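Local coordinates for uncharacterized protein (Vibrio parahaemolyticus M0605, PDB 3X0T) that is a PirA toxin with a jelly-roll fold, probably one component of the plasmid-borne, pore-forming toxin that makes this marine bacterium virulent, at residues A[16-21]-A[101-106]; A[23-28]-A[91-96]; A[38-43]-A[81-86]; A[44-49]-A[105-110]; A[52-57]-A[95-100]. One frame throughout, in Å; residues are numbered along the deposited sequence.

Contact 1 of 5, residues A[16-21]-A[101-106]; sequences TVEPNG and ASRGFC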
# COMPACT_ATOMS: atom_id res chain seq x y z
N THR A 16 11.32 -3.89 -3.11
CA THR A 16 12.04 -4.74 -2.15
C THR A 16 11.75 -4.23 -0.76
O THR A 16 11.46 -3.04 -0.55
CB THR A 16 13.54 -4.71 -2.42
OG1 THR A 16 14.08 -3.41 -2.27
CG2 THR A 16 13.83 -5.17 -3.80
N VAL A 17 11.77 -5.17 0.19
CA VAL A 17 11.47 -4.82 1.61
C VAL A 17 12.50 -5.48 2.49
O VAL A 17 12.58 -6.72 2.54
CB VAL A 17 10.01 -5.23 2.02
CG1 VAL A 17 9.63 -4.50 3.33
CG2 VAL A 17 8.98 -4.93 0.94
N GLU A 18 13.30 -4.68 3.20
CA GLU A 18 14.39 -5.29 3.97
C GLU A 18 13.86 -6.14 5.13
O GLU A 18 12.80 -5.89 5.74
CB GLU A 18 15.37 -4.18 4.37
CG GLU A 18 15.99 -3.38 3.21
CD GLU A 18 16.64 -4.26 2.14
OE1 GLU A 18 16.51 -4.02 0.90
OE2 GLU A 18 17.36 -5.23 2.52
N PRO A 19 14.59 -7.23 5.46
CA PRO A 19 14.12 -8.16 6.48
C PRO A 19 14.29 -7.53 7.89
O PRO A 19 14.88 -6.45 8.06
CB PRO A 19 15.08 -9.37 6.30
CG PRO A 19 16.34 -8.72 5.77
CD PRO A 19 15.86 -7.66 4.80
N ASN A 20 13.69 -8.21 8.88
CA ASN A 20 13.88 -7.82 10.31
C ASN A 20 13.38 -6.42 10.56
O ASN A 20 13.95 -5.67 11.35
CB ASN A 20 15.34 -7.99 10.75
CG ASN A 20 15.79 -9.42 10.38
OD1 ASN A 20 16.71 -9.53 9.61
ND2 ASN A 20 15.12 -10.42 10.88
N GLY A 21 12.25 -6.06 9.93
CA GLY A 21 11.49 -4.86 10.26
C GLY A 21 11.58 -3.83 9.18
O GLY A 21 11.17 -2.68 9.47
N ALA A 101 12.82 -13.02 8.47
CA ALA A 101 14.25 -13.03 8.21
C ALA A 101 14.61 -13.05 6.72
O ALA A 101 15.79 -12.76 6.41
CB ALA A 101 14.95 -14.28 8.81
N SER A 102 13.68 -13.46 5.85
CA SER A 102 13.97 -13.50 4.41
C SER A 102 13.76 -12.09 3.81
O SER A 102 12.86 -11.37 4.19
CB SER A 102 13.00 -14.42 3.65
OG SER A 102 13.15 -15.76 4.09
N ARG A 103 14.66 -11.71 2.91
CA ARG A 103 14.43 -10.49 2.13
C ARG A 103 13.08 -10.49 1.47
O ARG A 103 12.56 -11.52 1.08
CB ARG A 103 15.53 -10.28 1.08
CG ARG A 103 16.96 -10.15 1.59
CD ARG A 103 17.95 -9.84 0.46
NE ARG A 103 19.37 -9.87 0.87
CZ ARG A 103 19.99 -9.16 1.83
NH1 ARG A 103 19.29 -8.30 2.61
NH2 ARG A 103 21.32 -9.36 2.00
N GLY A 104 12.45 -9.31 1.41
CA GLY A 104 11.06 -9.21 0.92
C GLY A 104 11.06 -8.64 -0.50
O GLY A 104 11.80 -7.75 -0.87
N PHE A 105 10.11 -9.20 -1.26
CA PHE A 105 9.96 -8.72 -2.67
C PHE A 105 8.48 -8.73 -2.95
O PHE A 105 7.74 -9.68 -2.62
CB PHE A 105 10.67 -9.66 -3.69
CG PHE A 105 12.15 -9.72 -3.48
CD1 PHE A 105 12.70 -10.67 -2.59
CD2 PHE A 105 12.97 -8.80 -4.15
CE1 PHE A 105 14.11 -10.71 -2.41
CE2 PHE A 105 14.37 -8.87 -3.88
CZ PHE A 105 14.90 -9.81 -3.03
N CYS A 106 7.97 -7.71 -3.65
CA CYS A 106 6.59 -7.72 -4.07
C CYS A 106 6.45 -6.84 -5.30
O CYS A 106 7.29 -6.03 -5.66
CB CYS A 106 5.67 -7.23 -2.96
SG CYS A 106 5.86 -5.54 -2.43
O HOH W 1 17.79 -11.80 8.00

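Contact 2 of 5, residues A[23-28]-A[91-96]; sequences VTEVDS and HQRIVV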
# COMPACT_ATOMS: atom_id res chain seq x y z
N VAL A 23 10.54 -1.36 6.22
CA VAL A 23 9.28 -0.74 5.81
C VAL A 23 9.51 -0.10 4.47
O VAL A 23 10.45 0.71 4.34
CB VAL A 23 8.81 0.33 6.87
CG1 VAL A 23 7.52 0.97 6.38
CG2 VAL A 23 8.64 -0.30 8.24
N THR A 24 8.74 -0.40 3.47
CA THR A 24 8.86 0.22 2.17
C THR A 24 7.54 0.92 1.85
O THR A 24 6.48 0.32 1.89
CB THR A 24 9.17 -0.82 1.06
OG1 THR A 24 10.42 -1.36 1.42
CG2 THR A 24 9.23 -0.13 -0.33
N GLU A 25 7.62 2.23 1.54
CA GLU A 25 6.44 3.01 1.09
C GLU A 25 6.16 2.72 -0.34
O GLU A 25 7.02 2.93 -1.20
CB GLU A 25 6.63 4.52 1.14
CG GLU A 25 6.75 4.97 2.52
CD GLU A 25 6.81 6.48 2.59
OE1 GLU A 25 7.58 7.12 1.81
OE2 GLU A 25 6.28 6.99 3.49
N VAL A 26 4.96 2.24 -0.66
CA VAL A 26 4.62 1.89 -2.04
C VAL A 26 3.59 2.82 -2.67
O VAL A 26 3.40 2.80 -3.87
CB VAL A 26 4.22 0.42 -2.18
CG1 VAL A 26 5.35 -0.48 -1.67
CG2 VAL A 26 2.91 0.11 -1.47
N ASP A 27 2.93 3.67 -1.85
CA ASP A 27 2.08 4.70 -2.38
C ASP A 27 1.99 5.78 -1.32
O ASP A 27 2.15 5.45 -0.12
CB ASP A 27 0.67 4.23 -2.73
CG ASP A 27 -0.09 5.04 -3.75
OD1 ASP A 27 0.46 6.07 -4.19
OD2 ASP A 27 -1.23 4.66 -4.07
N SER A 28 1.70 7.01 -1.70
CA SER A 28 1.53 8.09 -0.76
C SER A 28 0.77 9.22 -1.36
O SER A 28 0.87 9.46 -2.58
CB SER A 28 2.77 8.53 -0.10
OG SER A 28 3.45 9.25 -1.05
N HIS A 91 -3.35 13.13 4.83
CA HIS A 91 -2.14 12.38 4.54
C HIS A 91 -2.47 10.92 4.54
O HIS A 91 -3.17 10.46 5.46
CB HIS A 91 -1.01 12.67 5.53
CG HIS A 91 -0.64 14.12 5.57
ND1 HIS A 91 0.16 14.72 4.61
CD2 HIS A 91 -1.11 15.12 6.39
CE1 HIS A 91 0.19 16.01 4.86
NE2 HIS A 91 -0.59 16.29 5.90
N GLN A 92 -1.92 10.15 3.61
CA GLN A 92 -2.14 8.71 3.59
C GLN A 92 -0.99 8.06 2.86
O GLN A 92 -0.34 8.68 2.00
CB GLN A 92 -3.53 8.36 3.03
CG GLN A 92 -3.73 8.81 1.56
CD GLN A 92 -5.16 8.87 1.26
OE1 GLN A 92 -5.86 7.80 1.25
NE2 GLN A 92 -5.72 10.02 0.99
N ARG A 93 -0.78 6.78 3.17
CA ARG A 93 0.25 6.03 2.47
C ARG A 93 -0.06 4.55 2.58
O ARG A 93 -0.85 4.14 3.46
CB ARG A 93 1.65 6.32 3.03
CG ARG A 93 1.92 5.85 4.45
CD ARG A 93 3.34 6.04 4.83
NE ARG A 93 3.57 5.56 6.19
CZ ARG A 93 4.79 5.39 6.71
NH1 ARG A 93 5.86 5.75 6.03
NH2 ARG A 93 4.88 4.78 7.89
N ILE A 94 0.57 3.76 1.75
CA ILE A 94 0.55 2.32 1.84
C ILE A 94 1.99 1.89 2.07
O ILE A 94 2.89 2.30 1.30
CB ILE A 94 -0.06 1.65 0.57
CG1 ILE A 94 -1.51 2.10 0.38
CG2 ILE A 94 0.04 0.16 0.69
CD1 ILE A 94 -2.14 1.66 -0.90
N VAL A 95 2.21 1.06 3.07
CA VAL A 95 3.53 0.52 3.33
C VAL A 95 3.47 -1.01 3.29
O VAL A 95 2.45 -1.61 3.58
CB VAL A 95 4.11 0.99 4.69
CG1 VAL A 95 4.39 2.47 4.68
CG2 VAL A 95 3.26 0.59 5.86
N VAL A 96 4.60 -1.59 2.96
CA VAL A 96 4.81 -3.02 3.08
C VAL A 96 5.91 -3.22 4.12
O VAL A 96 6.95 -2.54 4.07
CB VAL A 96 5.19 -3.67 1.71
CG1 VAL A 96 5.31 -5.18 1.88
CG2 VAL A 96 4.13 -3.35 0.67

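Contact 3 of 5, residues A[38-43]-A[81-86]; sequences GRSVDI and HLQRPD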
# COMPACT_ATOMS: atom_id res chain seq x y z
N GLY A 38 -8.28 7.88 -0.99
CA GLY A 38 -7.06 7.36 -1.55
C GLY A 38 -7.19 6.45 -2.74
O GLY A 38 -8.06 6.65 -3.59
N ARG A 39 -6.37 5.44 -2.79
CA ARG A 39 -6.24 4.55 -3.96
C ARG A 39 -6.04 3.14 -3.45
O ARG A 39 -5.24 2.91 -2.57
CB ARG A 39 -4.98 5.03 -4.79
CG ARG A 39 -4.58 4.13 -5.93
CD ARG A 39 -3.81 4.85 -7.00
NE ARG A 39 -2.59 5.49 -6.46
CZ ARG A 39 -1.90 6.38 -7.16
NH1 ARG A 39 -0.83 6.93 -6.63
NH2 ARG A 39 -2.31 6.77 -8.40
N SER A 40 -6.73 2.21 -4.08
CA SER A 40 -6.59 0.78 -3.73
C SER A 40 -5.47 0.16 -4.54
O SER A 40 -5.16 0.62 -5.65
CB SER A 40 -7.92 0.05 -4.13
OG SER A 40 -8.98 0.58 -3.36
N VAL A 41 -4.91 -0.95 -4.03
CA VAL A 41 -3.83 -1.64 -4.76
C VAL A 41 -4.02 -3.13 -4.52
O VAL A 41 -4.70 -3.56 -3.61
CB VAL A 41 -2.43 -1.24 -4.26
CG1 VAL A 41 -2.26 0.25 -4.37
CG2 VAL A 41 -2.12 -1.72 -2.88
N ASP A 42 -3.37 -3.90 -5.40
CA ASP A 42 -3.15 -5.30 -5.09
C ASP A 42 -1.66 -5.51 -4.87
O ASP A 42 -0.82 -4.88 -5.49
CB ASP A 42 -3.57 -6.26 -6.24
CG ASP A 42 -4.89 -5.93 -6.75
OD1 ASP A 42 -5.81 -5.79 -5.98
OD2 ASP A 42 -4.99 -5.82 -8.01
N ILE A 43 -1.32 -6.39 -3.93
CA ILE A 43 0.07 -6.75 -3.70
C ILE A 43 0.27 -8.26 -4.05
O ILE A 43 -0.49 -9.10 -3.56
CB ILE A 43 0.45 -6.52 -2.22
CG1 ILE A 43 1.91 -7.04 -2.01
CG2 ILE A 43 -0.51 -7.11 -1.18
CD1 ILE A 43 2.50 -6.68 -0.64
N HIS A 81 -5.91 -8.02 -2.38
CA HIS A 81 -6.48 -6.68 -2.72
C HIS A 81 -6.70 -5.87 -1.49
O HIS A 81 -7.42 -6.25 -0.56
CB HIS A 81 -7.84 -6.90 -3.41
CG HIS A 81 -8.47 -5.58 -3.69
ND1 HIS A 81 -8.04 -4.74 -4.70
CD2 HIS A 81 -9.47 -4.90 -3.10
CE1 HIS A 81 -8.74 -3.60 -4.73
NE2 HIS A 81 -9.62 -3.69 -3.77
N LEU A 82 -5.95 -4.74 -1.39
CA LEU A 82 -6.14 -3.78 -0.32
C LEU A 82 -7.01 -2.66 -0.83
O LEU A 82 -6.60 -1.80 -1.62
CB LEU A 82 -4.76 -3.22 0.08
CG LEU A 82 -4.77 -2.15 1.17
CD1 LEU A 82 -5.42 -2.65 2.43
CD2 LEU A 82 -3.39 -1.61 1.42
N GLN A 83 -8.28 -2.69 -0.38
CA GLN A 83 -9.21 -1.63 -0.79
C GLN A 83 -8.98 -0.39 0.10
O GLN A 83 -8.91 -0.51 1.32
CB GLN A 83 -10.64 -2.21 -0.60
CG GLN A 83 -11.74 -1.22 -0.96
CD GLN A 83 -11.81 -0.89 -2.48
OE1 GLN A 83 -11.32 -1.62 -3.35
NE2 GLN A 83 -12.47 0.23 -2.76
N ARG A 84 -8.97 0.77 -0.53
CA ARG A 84 -8.78 1.98 0.25
C ARG A 84 -9.91 2.17 1.24
O ARG A 84 -11.04 1.77 0.97
CB ARG A 84 -8.74 3.17 -0.68
CG ARG A 84 -10.09 3.40 -1.34
CD ARG A 84 -9.97 4.54 -2.30
NE ARG A 84 -11.28 4.77 -2.97
CZ ARG A 84 -11.44 5.43 -4.12
NH1 ARG A 84 -10.40 5.87 -4.74
NH2 ARG A 84 -12.67 5.66 -4.62
N PRO A 85 -9.69 2.82 2.40
CA PRO A 85 -10.82 3.22 3.25
C PRO A 85 -11.79 4.08 2.48
O PRO A 85 -11.43 4.84 1.59
CB PRO A 85 -10.13 4.00 4.38
CG PRO A 85 -8.72 3.45 4.41
CD PRO A 85 -8.39 3.25 2.94
N ASP A 86 -13.07 4.06 2.86
CA ASP A 86 -14.04 4.92 2.17
C ASP A 86 -13.93 6.39 2.59
O ASP A 86 -14.43 7.27 1.83
CB ASP A 86 -15.48 4.47 2.57
CG ASP A 86 -15.92 3.16 2.06
OD1 ASP A 86 -15.39 2.67 1.01
OD2 ASP A 86 -16.88 2.59 2.65
O HOH W 2 -9.23 6.57 1.42

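Contact 4 of 5, residues A[44-49]-A[105-110]; sequences ENTGRG and FCTIYY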
# COMPACT_ATOMS: atom_id res chain seq x y z
N GLU A 44 1.30 -8.52 -4.89
CA GLU A 44 1.73 -9.90 -5.14
C GLU A 44 3.07 -10.05 -4.42
O GLU A 44 4.03 -9.36 -4.68
CB GLU A 44 1.92 -10.07 -6.69
CG GLU A 44 2.43 -11.43 -7.02
CD GLU A 44 2.85 -11.59 -8.48
OE1 GLU A 44 2.97 -10.56 -9.24
OE2 GLU A 44 3.17 -12.74 -8.86
N ASN A 45 3.09 -11.04 -3.51
CA ASN A 45 4.32 -11.33 -2.80
C ASN A 45 5.19 -12.28 -3.61
O ASN A 45 4.74 -13.42 -3.86
CB ASN A 45 3.92 -11.95 -1.48
CG ASN A 45 5.15 -12.27 -0.59
OD1 ASN A 45 6.29 -12.27 -1.06
ND2 ASN A 45 4.87 -12.48 0.69
N THR A 46 6.34 -11.82 -4.10
CA THR A 46 7.18 -12.59 -5.02
C THR A 46 8.46 -13.09 -4.29
O THR A 46 9.39 -13.58 -4.96
CB THR A 46 7.53 -11.81 -6.24
OG1 THR A 46 8.37 -10.72 -5.83
CG2 THR A 46 6.32 -11.32 -6.99
N GLY A 47 8.47 -12.97 -2.99
CA GLY A 47 9.62 -13.46 -2.18
C GLY A 47 9.24 -14.74 -1.48
O GLY A 47 8.28 -15.42 -1.83
N ARG A 48 10.11 -15.15 -0.56
CA ARG A 48 9.98 -16.49 0.08
C ARG A 48 9.25 -16.44 1.40
O ARG A 48 8.83 -17.50 1.86
CB ARG A 48 11.39 -17.13 0.28
CG ARG A 48 12.16 -17.26 -1.04
CD ARG A 48 13.34 -18.16 -0.84
NE ARG A 48 12.98 -19.61 -0.83
CZ ARG A 48 12.96 -20.38 0.26
NH1 ARG A 48 13.26 -19.88 1.47
NH2 ARG A 48 12.62 -21.63 0.06
N GLY A 49 9.08 -15.28 2.01
CA GLY A 49 8.44 -15.19 3.30
C GLY A 49 7.27 -14.22 3.25
O GLY A 49 7.04 -13.54 2.28
N PHE A 105 10.11 -9.20 -1.26
CA PHE A 105 9.96 -8.72 -2.67
C PHE A 105 8.48 -8.73 -2.95
O PHE A 105 7.74 -9.68 -2.62
CB PHE A 105 10.67 -9.66 -3.69
CG PHE A 105 12.15 -9.72 -3.48
CD1 PHE A 105 12.70 -10.67 -2.59
CD2 PHE A 105 12.97 -8.80 -4.15
CE1 PHE A 105 14.11 -10.71 -2.41
CE2 PHE A 105 14.37 -8.87 -3.88
CZ PHE A 105 14.90 -9.81 -3.03
N CYS A 106 7.97 -7.71 -3.65
CA CYS A 106 6.59 -7.72 -4.07
C CYS A 106 6.45 -6.84 -5.30
O CYS A 106 7.29 -6.03 -5.66
CB CYS A 106 5.67 -7.23 -2.96
SG CYS A 106 5.86 -5.54 -2.43
N THR A 107 5.29 -7.07 -5.98
CA THR A 107 4.83 -6.15 -7.04
C THR A 107 3.47 -5.58 -6.53
O THR A 107 2.61 -6.31 -6.03
CB THR A 107 4.65 -6.91 -8.36
OG1 THR A 107 5.93 -7.44 -8.75
CG2 THR A 107 4.11 -5.95 -9.43
N ILE A 108 3.34 -4.26 -6.72
CA ILE A 108 2.10 -3.57 -6.37
C ILE A 108 1.42 -3.18 -7.73
O ILE A 108 2.09 -2.64 -8.59
CB ILE A 108 2.42 -2.34 -5.50
CG1 ILE A 108 3.10 -2.76 -4.20
CG2 ILE A 108 1.09 -1.59 -5.20
CD1 ILE A 108 2.25 -3.49 -3.23
N TYR A 109 0.10 -3.42 -7.77
CA TYR A 109 -0.73 -3.08 -8.94
C TYR A 109 -1.67 -1.97 -8.42
O TYR A 109 -2.43 -2.18 -7.47
CB TYR A 109 -1.48 -4.31 -9.40
CG TYR A 109 -0.51 -5.39 -9.79
CD1 TYR A 109 -0.01 -5.44 -11.06
CD2 TYR A 109 -0.15 -6.36 -8.86
CE1 TYR A 109 0.90 -6.42 -11.42
CE2 TYR A 109 0.76 -7.40 -9.22
CZ TYR A 109 1.27 -7.40 -10.51
OH TYR A 109 2.17 -8.42 -10.92
N TYR A 110 -1.59 -0.83 -9.07
CA TYR A 110 -2.31 0.36 -8.56
C TYR A 110 -3.61 0.50 -9.35
O TYR A 110 -3.61 0.57 -10.59
CB TYR A 110 -1.44 1.59 -8.82
CG TYR A 110 -0.14 1.53 -8.05
CD1 TYR A 110 -0.03 2.04 -6.75
CD2 TYR A 110 0.97 0.87 -8.59
CE1 TYR A 110 1.20 1.90 -6.00
CE2 TYR A 110 2.19 0.73 -7.90
CZ TYR A 110 2.27 1.24 -6.62
OH TYR A 110 3.47 1.09 -5.93
O HOH W 3 5.42 -9.87 -10.37
O HOH W 4 8.65 -11.33 0.11
O HOH W 5 8.27 -8.56 -7.52

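Contact 5 of 5, residues A[52-57]-A[95-100]; sequences TIQYQW and VVINNG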
# COMPACT_ATOMS: atom_id res chain seq x y z
N THR A 52 3.61 -7.89 5.62
CA THR A 52 2.38 -7.17 6.00
C THR A 52 2.18 -5.94 5.10
O THR A 52 3.16 -5.24 4.84
CB THR A 52 2.49 -6.73 7.44
OG1 THR A 52 2.51 -7.91 8.26
CG2 THR A 52 1.30 -5.87 7.88
N ILE A 53 0.97 -5.71 4.62
CA ILE A 53 0.66 -4.47 3.95
C ILE A 53 -0.26 -3.66 4.84
O ILE A 53 -1.20 -4.21 5.45
CB ILE A 53 0.07 -4.72 2.55
CG1 ILE A 53 0.01 -3.40 1.76
CG2 ILE A 53 -1.25 -5.47 2.57
CD1 ILE A 53 -0.29 -3.59 0.29
N GLN A 54 0.00 -2.36 4.94
CA GLN A 54 -0.87 -1.49 5.75
C GLN A 54 -1.26 -0.24 4.99
O GLN A 54 -0.47 0.34 4.23
CB GLN A 54 -0.20 -1.01 7.07
CG GLN A 54 0.22 -2.19 7.95
CD GLN A 54 0.57 -1.78 9.31
OE1 GLN A 54 1.15 -0.71 9.58
NE2 GLN A 54 0.20 -2.69 10.25
N TYR A 55 -2.50 0.17 5.21
CA TYR A 55 -3.01 1.47 4.76
C TYR A 55 -2.95 2.39 5.98
O TYR A 55 -3.56 2.08 6.97
CB TYR A 55 -4.44 1.33 4.23
CG TYR A 55 -4.81 2.38 3.25
CD1 TYR A 55 -4.98 3.73 3.65
CD2 TYR A 55 -4.91 2.10 1.89
CE1 TYR A 55 -5.23 4.72 2.71
CE2 TYR A 55 -5.15 3.09 0.96
CZ TYR A 55 -5.30 4.40 1.37
OH TYR A 55 -5.53 5.36 0.41
N GLN A 56 -2.19 3.49 5.86
CA GLN A 56 -1.97 4.39 6.99
C GLN A 56 -2.44 5.79 6.66
O GLN A 56 -2.52 6.15 5.47
CB GLN A 56 -0.50 4.42 7.36
CG GLN A 56 0.01 3.06 7.83
CD GLN A 56 1.43 3.11 8.34
OE1 GLN A 56 2.11 4.14 8.24
NE2 GLN A 56 1.89 1.99 8.89
N TRP A 57 -2.75 6.58 7.70
CA TRP A 57 -3.22 7.94 7.51
C TRP A 57 -2.59 8.85 8.53
O TRP A 57 -2.11 8.40 9.58
CB TRP A 57 -4.76 8.01 7.53
CG TRP A 57 -5.35 7.79 8.89
CD1 TRP A 57 -5.62 6.57 9.50
CD2 TRP A 57 -5.70 8.79 9.84
NE1 TRP A 57 -6.14 6.79 10.74
CE2 TRP A 57 -6.18 8.13 10.99
CE3 TRP A 57 -5.63 10.20 9.87
CZ2 TRP A 57 -6.55 8.84 12.16
CZ3 TRP A 57 -5.99 10.88 11.01
CH2 TRP A 57 -6.46 10.21 12.14
N VAL A 95 2.21 1.06 3.07
CA VAL A 95 3.53 0.52 3.33
C VAL A 95 3.47 -1.01 3.29
O VAL A 95 2.45 -1.61 3.58
CB VAL A 95 4.11 0.99 4.69
CG1 VAL A 95 4.39 2.47 4.68
CG2 VAL A 95 3.26 0.59 5.86
N VAL A 96 4.60 -1.59 2.96
CA VAL A 96 4.81 -3.02 3.08
C VAL A 96 5.91 -3.22 4.12
O VAL A 96 6.95 -2.54 4.07
CB VAL A 96 5.19 -3.67 1.71
CG1 VAL A 96 5.31 -5.18 1.88
CG2 VAL A 96 4.13 -3.35 0.67
N ILE A 97 5.63 -4.10 5.09
CA ILE A 97 6.50 -4.30 6.25
C ILE A 97 6.93 -5.79 6.23
O ILE A 97 6.13 -6.70 6.04
CB ILE A 97 5.72 -4.00 7.56
CG1 ILE A 97 5.16 -2.58 7.51
CG2 ILE A 97 6.65 -4.18 8.75
CD1 ILE A 97 4.21 -2.27 8.65
N ASN A 98 8.25 -5.95 6.42
CA ASN A 98 8.83 -7.30 6.41
C ASN A 98 9.40 -7.56 7.78
O ASN A 98 10.46 -7.04 8.13
CB ASN A 98 9.93 -7.39 5.34
CG ASN A 98 10.53 -8.77 5.26
OD1 ASN A 98 10.08 -9.68 5.93
ND2 ASN A 98 11.51 -8.92 4.38
N ASN A 99 8.68 -8.34 8.57
CA ASN A 99 9.12 -8.68 9.94
C ASN A 99 9.88 -9.99 9.96
O ASN A 99 10.28 -10.43 11.05
CB ASN A 99 7.90 -8.83 10.85
CG ASN A 99 7.16 -7.50 10.94
OD1 ASN A 99 5.95 -7.39 10.60
ND2 ASN A 99 7.87 -6.51 11.38
N GLY A 100 10.09 -10.65 8.84
CA GLY A 100 10.74 -11.92 8.82
C GLY A 100 12.20 -11.81 8.51
O GLY A 100 12.78 -10.76 8.21
O HOH W 6 4.51 -9.65 8.65

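Contact 1 of 5, residues A[16-21]-A[101-106]
The end of strand 11-17 meets the start of strand 104-110 in a short antiparallel ladder that soon gives way to loops, and the two halves differ sharply in density. The tight half is backbone. Val17 and Gly104 form a hydrogen-bonded pair: Val17 N donates to Gly104 O at 2.8 Å from above the carbonyl plane, while Gly104 N reaches Val17 O at 2.8 Å within the plane of that carbonyl. Gly104, without a side chain, lets Val17 O come close to its CA. Val17 turns to the buried face, onto Val96 of the other sheet. On the outward face Thr16 and Phe105 lie side by side, with Thr16 CG2 3.7 Å from Phe105 CE2.

Beyond the ladder the grip loosens. Pro19 rests its CB on Ala101 O at 3.5 Å, and a water bridges Asn20 OD1 and Ala101 O, donating to both. Arg103, extended from CG to NE, runs alongside Pro19 and meets the bent Glu18 in a long salt bridge, Glu18 OE2 to Arg103 NH1 3.6 Å, with the two planar groups turned 55° apart. Such a distant, surface-lying charge pair probably adds little compared with the two backbone bonds, which suggests that the register here is set mainly by the backbone.

Contact 2 of 5, residues A[23-28]-A[91-96]
A classic beta bulge interrupts the antiparallel pairing of edge strand 22-30 with strand 91-98: Val26 and Asp27 both face Ile94. Ile94 O receives Val26 N at 2.9 Å and, weakly, Asp27 N at 3.4 Å, so one carbonyl serves two successive amides. Ile94 N returns a bond to Asp27 O. Before the bulge the ladder is regular, Thr24 and Val96 exchanging nearly straight bonds.

Val26 points into the sandwich, and the bulge brings Asp27 to the same face; Val26 CG2, in the crowded position between backbone N and carbonyl carbon, meets Ile94 CG2 at 3.6 Å, and the other branch, Val26 CG1, lies 3.9 Å from Val96 CG2. On the outward face, Arg93 starts from the crowded first torsion (chi1 67°) and then runs extended, crossing Glu25 at about a right angle. Arg93 NH1 donates to Glu25 OE2 over 2.9 Å; the oxygen sits in the guanidinium plane, yet the nitrogen approaches from above the carboxylate, the two planes being 82° apart. Val95 CG1 covers one guanidinium face, 3.5 Å above its centre. The rotation of the group is further fixed by Arg93 NH2 bonding to Gln56 and by a cation-pi contact with Trp66. Asp27 carries its own charge partner, Arg39, in the loop leading into strand 41-45 of the other sheet. The arrangement is a classic bulge in an edge strand of one sheet of the jelly-roll sandwich.

Contact 3 of 5, residues A[38-43]-A[81-86]
Strand 79-82 closes one edge of a jelly-roll sheet against strand 41-45, and His81 shows how its outer face is tied. From His81 CB, 3.5 Å from Asp42 OD1, the chain sets CG anti to the backbone N (chi1 177°), which swings the imidazole along the strand pair. His81 ND1 donates to Asp42 OD1 at 2.8 Å, meeting the oxygen nearly along its C-O axis and within the ring plane, although ring and carboxylate planes stand 53° apart. His81 CE1 passes 3.8 Å from Ser40 CB. At the far tip His81 NE2 donates to Gln83 OE1 on a lone pair, again in the ring plane. With both nitrogens donating, the ring is probably the imidazolium, which the nearby Asp42 carboxylate would stabilise.

Val41 and Leu82 pair by backbone bonds and turn inward. Where the strands part, Ser40 OG takes Arg84 N at 2.8 Å, and the extended Arg84 reaches back so that NH1 donates to Gly38 O at 2.7 Å.

Contact 4 of 5, residues A[44-49]-A[105-110]
With CG anti to the backbone N (chi1 177°) and the rest of its chain extended, Glu44 sends its carboxylate along the outer face of the sheet; Tyr109, its CG beside its own backbone N (chi1 -60°), swings its ring back to meet it. Tyr109 OH donates to Glu44 OE1 at 2.8 Å, nearly along the C-O axis, and Glu44 CB lies at the ring edge, 3.9 Å from Tyr109 CE2. A water donates hydrogen bonds to both Glu44 OE1 and Thr107 OG1, a hydroxyl also bonded to Asp14. Glu44 OE1 thus accepts two hydrogen bonds, which would tend to favour the ionised form.

Beneath this, strands 41-45 and 104-110 are central neighbours in one sheet of the jelly roll: Glu44 N reaches Thr107 O at 2.8 Å and Thr107 N returns to Glu44 O. After Asn45 the 44-49 chain leaves the sheet through an Asx turn. Asn45, CG anti to the backbone N, turns OD1 to accept Gly47 N at 3.0 Å, while ND2 donates in its amide plane to Gly49 O at 2.9 Å. Phe105 O accepts Thr46 N from above the carbonyl plane, and Thr46 OG1 sits 3.3 Å from Phe105 CB.

Contact 5 of 5, residues A[52-57]-A[95-100]
Gln54 lays the end of its extended side chain across the tip of Ile97, with OE1 3.6 Å from Ile97 CD1 and the two chains crossing obliquely. The amide does not lie loose: Gln56 NE2 donates to Gln54 OE1 at 2.9 Å, the oxygen being in the plane of the Gln56 amide, and Gln54 NE2 has Ser71 on the neighbouring strand. Gln56 itself crosses Val95 at about a right angle, its NE2 3.6 Å from Val95 CG2. Two glutamines in alternate positions thus form a polar row over aliphatic branches on the outer face.

Underneath, the backbones exchange four bonds. Thr52 and Ile97 bond both ways, Ile97 N to Thr52 O measuring 2.7 Å; Gln54 and Val95 do likewise, Gln54 N approaching Val95 O nearly along the C=O axis. Between these pairs Ile53 turns inward, its CG1, anti to the backbone N, 4.3 Å from Val96 CG2 and 3.5 Å from Val95 O. Past the ladder Asn98 OD1 accepts Gly100 N at 3.1 Å, an Asx turn that starts the loop toward strand 104-110. The two strands are the central pair of one four-stranded sheet of the jelly roll, with Ile53 and Val96 facing its interior.

Two four-stranded antiparallel sheets share the five contacts. Contacts 1, 3 and 4 supply the three strand pairings of one sheet, ordered 11-17, 104-110, 41-45, 79-82; contacts 2 and 5 lie in the other and meet on strand 91-98, their centres about 8 Å apart. Contacts 1 and 4 similarly share strand 104-110. Along the chain, contacts 2, 3 and 5 nest inside the loop closed by contact 1, whereas contact 4 crosses contacts 2 and 3. Most consecutive strands, such as 11-17 and 22-30, fall in different sheets. Contacts 1 and 3 are the farthest apart, with centres about 21 Å from each other. The pairings join sequence-distant parts of the chain into one jelly roll.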